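Ethylbenzene dehydrogenase alpha-subunit (Aromatoleum aromaticum, PDB 2IVF) is a molybdopterin oxidoreductase subunit that carries a molybdenum atom, two molybdopterin-type guanine nucleotide ligands and an iron/sulfur cluster. Local coordinates at residues 130-133 and 134-137; 756-759 and 760-763. All blocks are in the same frame, centred on the assembly; numbering follows the deposited sequence.

Contact 1 (130-133 and 134-137); sequences GSAF and NNNL
Phe133 and Asn134 form the middle of a turn that Asn135 closes on Ala132. The backbone N of Asn134 makes a weak hydrogen bond to Glu106 of strand 102-108. Asn135 grips the carbonyl of Ala132 with two hydrogen bonds, from its own N to Ala132 O at 2.9 Å and from its ND2 to Ala132 O at 2.8 Å. Both donors approach from the same face of the carbonyl plane, and the ND2 bond is bent (N-H...O 145°). Asparagine suits this place: its amide offers two N-H groups and one oxygen, and ND2 serves both Ala132 O and Asn40 of the beta-subunit while OD1 accepts from Lys44 of that chain. Asn136 N and Leu137 N both bond weakly to Phe133 O, at 2.8 and 3.3 Å. Asn136 also lays its CB over a face of the Phe133 ring, 3.7 Å from the centroid, in a CH-pi contact. Its chi2 (67°) turns the amide to within 15° of the ring plane. Its OD1 is buried without a polar partner. Leu137 brings CD2 within 3.5 Å of Phe133 CE2, an apolar touch suited to a branched side chain. Tyr655 stacks on the phenyl group and Trp654 meets it edge to face. Following Gly130 of the iron/sulfur cluster pocket and facing the beta-subunit, residues 132-135 make a type I beta turn.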
loop_
_atom_site.group_PDB
_atom_site.type_symbol
_atom_site.label_atom_id
_atom_site.label_comp_id
_atom_site.label_asym_id
_atom_site.label_seq_id
_atom_site.Cartn_x
_atom_site.Cartn_y
_atom_site.Cartn_z
ATOM N N GLY A 130 -1.587 -5.768 4.890
ATOM C CA GLY A 130 -2.403 -6.721 5.672
ATOM C C GLY A 130 -1.807 -8.108 5.732
ATOM O O GLY A 130 -1.811 -8.774 6.787
ATOM N N SER A 131 -1.295 -8.547 4.587
ATOM C CA SER A 131 -0.748 -9.897 4.434
ATOM C C SER A 131 0.642 -10.067 5.074
ATOM O O SER A 131 1.193 -11.185 5.067
ATOM C CB SER A 131 -0.699 -10.253 2.951
ATOM O OG SER A 131 -2.009 -10.358 2.412
ATOM N N ALA A 132 1.197 -8.979 5.602
ATOM C CA ALA A 132 2.482 -8.990 6.342
ATOM C C ALA A 132 2.364 -8.342 7.717
ATOM O O ALA A 132 3.370 -8.053 8.370
ATOM C CB ALA A 132 3.528 -8.236 5.544
ATOM N N PHE A 133 1.140 -8.184 8.201
ATOM C CA PHE A 133 0.917 -7.499 9.458
ATOM C C PHE A 133 1.520 -8.199 10.693
ATOM O O PHE A 133 1.865 -7.563 11.667
ATOM C CB PHE A 133 -0.588 -7.221 9.679
ATOM C CG PHE A 133 -0.773 -6.220 10.749
ATOM C CD1 PHE A 133 -0.495 -4.908 10.465
ATOM C CD2 PHE A 133 -1.092 -6.588 12.043
ATOM C CE1 PHE A 133 -0.570 -3.934 11.467
ATOM C CE2 PHE A 133 -1.157 -5.624 13.041
ATOM C CZ PHE A 133 -0.882 -4.302 12.736
ATOM N N ASN A 134 1.731 -9.514 10.636
ATOM C CA ASN A 134 2.437 -10.173 11.701
ATOM C C ASN A 134 3.771 -9.498 12.017
ATOM O O ASN A 134 4.237 -9.519 13.149
ATOM C CB ASN A 134 2.683 -11.640 11.311
ATOM C CG ASN A 134 3.786 -11.800 10.239
ATOM O OD1 ASN A 134 3.504 -11.932 9.037
ATOM N ND2 ASN A 134 5.032 -11.878 10.693
ATOM N N ASN A 135 4.386 -8.858 11.016
ATOM C CA ASN A 135 5.663 -8.184 11.215
ATOM C C ASN A 135 5.516 -6.927 12.008
ATOM O O ASN A 135 6.416 -6.579 12.764
ATOM C CB ASN A 135 6.292 -7.899 9.866
ATOM C CG ASN A 135 6.589 -9.170 9.131
ATOM O OD1 ASN A 135 7.488 -9.906 9.526
ATOM N ND2 ASN A 135 5.747 -9.523 8.168
ATOM N N ASN A 136 4.368 -6.270 11.876
ATOM C CA ASN A 136 4.081 -5.107 12.715
ATOM C C ASN A 136 4.005 -5.480 14.187
ATOM O O ASN A 136 4.505 -4.764 15.063
ATOM C CB ASN A 136 2.781 -4.439 12.313
ATOM C CG ASN A 136 2.894 -3.655 11.026
ATOM O OD1 ASN A 136 3.079 -4.241 9.983
ATOM N ND2 ASN A 136 2.742 -2.326 11.098
ATOM N N LEU A 137 3.357 -6.593 14.459
ATOM C CA LEU A 137 3.157 -7.026 15.838
ATOM C C LEU A 137 4.463 -7.353 16.569
ATOM O O LEU A 137 4.502 -7.345 17.781
ATOM C CB LEU A 137 2.222 -8.230 15.863
ATOM C CG LEU A 137 0.821 -8.008 15.346
ATOM C CD1 LEU A 137 0.007 -9.341 15.509
ATOM C CD2 LEU A 137 0.130 -6.828 16.021
#

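Contact 2 (756-759 and 760-763); sequences DYTY and EKFK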
loop_
_atom_site.group_PDB
_atom_site.type_symbol
_atom_site.label_atom_id
_atom_site.label_comp_id
_atom_site.label_asym_id
_atom_site.label_seq_id
_atom_site.Cartn_x
_atom_site.Cartn_y
_atom_site.Cartn_z
ATOM N N ASP A 756 -31.490 -11.468 13.827
ATOM C CA ASP A 756 -30.973 -12.711 14.446
ATOM C C ASP A 756 -29.459 -12.970 14.241
ATOM O O ASP A 756 -28.959 -14.052 14.497
ATOM C CB ASP A 756 -31.796 -13.911 13.929
ATOM C CG ASP A 756 -31.629 -14.161 12.430
ATOM O OD1 ASP A 756 -30.973 -13.362 11.722
ATOM O OD2 ASP A 756 -32.169 -15.186 11.961
ATOM N N TYR A 757 -28.747 -11.988 13.731
ATOM C CA TYR A 757 -27.322 -12.124 13.487
ATOM C C TYR A 757 -26.510 -11.701 14.701
ATOM O O TYR A 757 -26.004 -10.584 14.794
ATOM C CB TYR A 757 -26.898 -11.343 12.270
ATOM C CG TYR A 757 -25.564 -11.809 11.765
ATOM C CD1 TYR A 757 -25.472 -12.972 10.987
ATOM C CD2 TYR A 757 -24.389 -11.130 12.101
ATOM C CE1 TYR A 757 -24.245 -13.426 10.512
ATOM C CE2 TYR A 757 -23.147 -11.576 11.646
ATOM C CZ TYR A 757 -23.075 -12.732 10.845
ATOM O OH TYR A 757 -21.845 -13.203 10.402
ATOM N N THR A 758 -26.343 -12.654 15.597
ATOM C CA THR A 758 -25.723 -12.458 16.873
ATOM C C THR A 758 -24.221 -12.460 16.783
ATOM O O THR A 758 -23.623 -12.899 15.789
ATOM C CB THR A 758 -26.120 -13.609 17.792
ATOM O OG1 THR A 758 -25.706 -14.835 17.177
ATOM C CG2 THR A 758 -27.636 -13.646 18.010
ATOM N N TYR A 759 -23.603 -12.017 17.861
ATOM C CA TYR A 759 -22.153 -12.067 18.003
ATOM C C TYR A 759 -21.582 -13.483 17.830
ATOM O O TYR A 759 -20.519 -13.668 17.232
ATOM C CB TYR A 759 -21.759 -11.524 19.380
ATOM C CG TYR A 759 -20.284 -11.543 19.620
ATOM C CD1 TYR A 759 -19.432 -10.772 18.836
ATOM C CD2 TYR A 759 -19.727 -12.309 20.633
ATOM C CE1 TYR A 759 -18.057 -10.760 19.059
ATOM C CE2 TYR A 759 -18.343 -12.296 20.872
ATOM C CZ TYR A 759 -17.519 -11.523 20.081
ATOM O OH TYR A 759 -16.158 -11.518 20.281
ATOM N N GLU A 760 -22.290 -14.470 18.372
ATOM C CA GLU A 760 -21.924 -15.864 18.166
ATOM C C GLU A 760 -21.822 -16.185 16.661
ATOM O O GLU A 760 -20.845 -16.816 16.203
ATOM C CB GLU A 760 -22.940 -16.750 18.852
ATOM C CG GLU A 760 -22.678 -18.239 18.696
ATOM C CD GLU A 760 -21.646 -18.774 19.680
ATOM O OE1 GLU A 760 -20.939 -17.955 20.335
ATOM O OE2 GLU A 760 -21.573 -20.031 19.801
ATOM N N LYS A 761 -22.789 -15.731 15.868
ATOM C CA LYS A 761 -22.754 -16.040 14.428
ATOM C C LYS A 761 -21.596 -15.274 13.789
ATOM O O LYS A 761 -20.837 -15.809 12.973
ATOM C CB LYS A 761 -24.057 -15.663 13.729
ATOM C CG LYS A 761 -25.270 -16.515 14.069
ATOM C CD LYS A 761 -26.365 -16.285 13.009
ATOM C CE LYS A 761 -27.737 -16.804 13.467
ATOM N NZ LYS A 761 -28.801 -16.519 12.428
ATOM N N PHE A 762 -21.461 -14.009 14.163
ATOM C CA PHE A 762 -20.386 -13.161 13.644
ATOM C C PHE A 762 -18.989 -13.731 13.916
ATOM O O PHE A 762 -18.146 -13.740 13.012
ATOM C CB PHE A 762 -20.495 -11.764 14.256
ATOM C CG PHE A 762 -19.633 -10.721 13.584
ATOM C CD1 PHE A 762 -19.606 -10.600 12.208
ATOM C CD2 PHE A 762 -18.918 -9.824 14.331
ATOM C CE1 PHE A 762 -18.846 -9.615 11.602
ATOM C CE2 PHE A 762 -18.170 -8.862 13.743
ATOM C CZ PHE A 762 -18.123 -8.765 12.381
ATOM N N LYS A 763 -18.751 -14.178 15.150
ATOM C CA LYS A 763 -17.452 -14.757 15.526
ATOM C C LYS A 763 -17.146 -16.004 14.717
ATOM O O LYS A 763 -16.001 -16.251 14.361
ATOM C CB LYS A 763 -17.445 -15.226 16.977
ATOM C CG LYS A 763 -16.870 -14.311 18.027
ATOM C CD LYS A 763 -16.808 -15.076 19.389
ATOM C CE LYS A 763 -18.066 -15.895 19.659
ATOM N NZ LYS A 763 -18.191 -16.578 21.036
HETATM O O HOH W 1 -31.301 -17.775 12.951
HETATM O O HOH W 2 -28.713 -14.404 10.545
#
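A helix N-terminus with a threonine N-cap organises this contact: Thr758 OG1 accepts a weak capping bond from Lys761 N at 3.3 Å. Threonine suits the cap because its hydroxyl, set between backbone N and carbonyl carbon (chi1 58°), can turn back to the first helical turn. The carbonyl of Thr758 also receives Phe762 N, 2.9 Å from Thr758 O, and Tyr759 O receives Lys763 N. An inverse gamma turn centred on Tyr757, closed by a weak bond from Thr758 N to Asp756 O, leads into the cap. Helix 759-765 packs on helix 736-749 through Tyr759, whose ring fills the interface while its OH bonds Glu737. Lysine is long enough to cover a tyrosine face and still reach a carboxylate. Lys763 CG makes a CH-pi contact 3.9 Å from the Tyr759 centroid, and a bend at chi3 (-43°) brings NZ to Glu760 OE1 in a 3.2 Å salt bridge. Lys761 stretches back along the loop, its CB in CH-pi contact with Tyr757 and its NZ in a long salt bridge of 3.7 Å with Asp756 OD2. Two waters each donate to one Asp756 carboxylate oxygen and accept from Lys761 NZ. At the edge of the Tyr757 ring Phe762 CD1 lies 3.7 Å from Tyr757 CE2, while the tyrosine OH bonds Glu765.

How the contacts relate
From the N terminus, contact 1 comes first, where the chain that follows strand 102-108 turns into helix 134-137. Contact 2 follows more than six hundred residues later, where the loop after helix 736-749 enters helix 759-765. Each closes only a local turn, and the two stand in series, neither nested nor crossing. Their centres are 27 Å apart and their nearest atoms about 17 Å, so they do not touch. Contact 1 ties the cluster-binding region to helix 862-865 and the beta-subunit; contact 2 joins helices 736-749 and 759-765 to strand 659-661, and no other chain of the assembly touches it.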